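Local structure of lipoprotein (Mycoplasma mycoides subsp. capri, 7ADK) at residues B[445-448]-B[449-453]. The protein is probably a serine-type peptidase of the chymotrypsin-like PA clan, likely cleaving host immunoglobulin at the mycoplasma cell surface. Numbering follows the deposited sequence.
Sequences FGTN and SHVAK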
loop_
_atom_site.group_PDB
_atom_site.type_symbol
_atom_site.label_atom_id
_atom_site.label_comp_id
_atom_site.label_asym_id
_atom_site.label_seq_id
_atom_site.Cartn_x
_atom_site.Cartn_y
_atom_site.Cartn_z
ATOM N N PHE B 445 -14.264 22.994 13.876
ATOM C CA PHE B 445 -13.139 22.159 13.495
ATOM C C PHE B 445 -11.869 23.008 13.307
ATOM O O PHE B 445 -11.890 23.979 12.573
ATOM C CB PHE B 445 -13.492 21.408 12.213
ATOM C CG PHE B 445 -14.604 20.368 12.337
ATOM C CD1 PHE B 445 -15.963 20.721 12.262
ATOM C CD2 PHE B 445 -14.255 19.013 12.489
ATOM C CE1 PHE B 445 -16.959 19.735 12.374
ATOM C CE2 PHE B 445 -15.245 18.021 12.572
ATOM C CZ PHE B 445 -16.596 18.381 12.522
ATOM N N GLY B 446 -10.775 22.650 13.979
ATOM C CA GLY B 446 -9.473 23.251 13.781
ATOM C C GLY B 446 -8.799 22.675 12.556
ATOM O O GLY B 446 -8.823 21.478 12.310
ATOM N N THR B 447 -8.208 23.520 11.733
ATOM C CA THR B 447 -7.519 23.151 10.497
ATOM C C THR B 447 -6.452 24.206 10.220
ATOM O O THR B 447 -6.153 25.015 11.103
ATOM C CB THR B 447 -8.542 22.969 9.347
ATOM O OG1 THR B 447 -7.906 22.392 8.245
ATOM C CG2 THR B 447 -9.219 24.257 8.884
ATOM N N ASN B 448 -5.901 24.266 9.015
ATOM C CA ASN B 448 -5.030 25.357 8.593
ATOM C C ASN B 448 -5.597 26.196 7.444
ATOM O O ASN B 448 -6.488 25.794 6.709
ATOM C CB ASN B 448 -3.614 24.855 8.383
ATOM C CG ASN B 448 -3.486 23.948 7.213
ATOM O OD1 ASN B 448 -4.232 23.010 7.031
ATOM N ND2 ASN B 448 -2.546 24.220 6.365
ATOM N N SER B 449 -5.123 27.427 7.338
ATOM C CA SER B 449 -5.695 28.486 6.496
ATOM C C SER B 449 -5.614 28.216 4.989
ATOM O O SER B 449 -6.588 28.437 4.275
ATOM C CB SER B 449 -5.042 29.824 6.828
ATOM O OG SER B 449 -5.804 30.874 6.333
ATOM N N HIS B 450 -4.527 27.632 4.485
ATOM C CA HIS B 450 -4.506 27.222 3.079
ATOM C C HIS B 450 -5.413 26.024 2.745
ATOM O O HIS B 450 -5.672 25.775 1.569
ATOM C CB HIS B 450 -3.083 27.019 2.575
ATOM C CG HIS B 450 -2.463 25.693 2.884
ATOM N ND1 HIS B 450 -1.549 25.439 3.864
ATOM C CD2 HIS B 450 -2.554 24.561 2.127
ATOM C CE1 HIS B 450 -1.080 24.199 3.697
ATOM N NE2 HIS B 450 -1.690 23.604 2.664
ATOM N N VAL B 451 -5.924 25.293 3.744
ATOM C CA VAL B 451 -6.959 24.267 3.556
ATOM C C VAL B 451 -8.340 24.892 3.644
ATOM O O VAL B 451 -9.177 24.654 2.782
ATOM C CB VAL B 451 -6.773 23.080 4.525
ATOM C CG1 VAL B 451 -7.938 22.093 4.514
ATOM C CG2 VAL B 451 -5.497 22.317 4.196
ATOM N N ALA B 452 -8.577 25.746 4.637
ATOM C CA ALA B 452 -9.860 26.404 4.830
ATOM C C ALA B 452 -10.248 27.361 3.684
ATOM O O ALA B 452 -11.432 27.550 3.427
ATOM C CB ALA B 452 -9.831 27.126 6.171
ATOM N N LYS B 453 -9.293 27.944 2.942
ATOM C CA LYS B 453 -9.560 28.732 1.723
ATOM C C LYS B 453 -10.111 27.924 0.536
ATOM O O LYS B 453 -10.555 28.518 -0.436
ATOM C CB LYS B 453 -8.386 29.655 1.357
ATOM C CG LYS B 453 -7.223 29.079 0.536
ATOM C CD LYS B 453 -6.290 30.214 0.073
ATOM C CE LYS B 453 -5.186 29.749 -0.887
ATOM N NZ LYS B 453 -4.505 30.880 -1.560
#
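A strand-to-helix turn of the PA-clan peptidase fold joins Asn448 to Val451 and Ala452, where strand 442-447 runs into the short helix that starts at Ser449. Asn448 O accepts backbone bonds from Ala452 N (2.9 Å) and Val451 N (3.1 Å). Asn448 takes the N-cap position, yet its amide does not cap the helix. With CG between the backbone N and the carbonyl carbon (chi1 69°), the amide swings over the turn, its OD1 against Val451 CG2 and its ND2 near the His450 ring. Amide and imidazole planes stand almost perpendicular, 87° apart. Both Asn448 ND2 and His450 ND1 hydrogen-bond Asp539 OD2, and both side chains touch Ser759; this grouping is consistent with a His-Asp-Ser catalytic triad lying between the two sheets, the histidine on a short helical turn as in chymotrypsin. On the strand side, Thr447 CG2 packs on Ala452 CB at 4.0 Å and Thr447 OG1, bonded to Thr425 O, lies 3.7 Å from Val451 CG1. Ser449 OG hydrogen-bonds Tyr727 OH and His508 ND1.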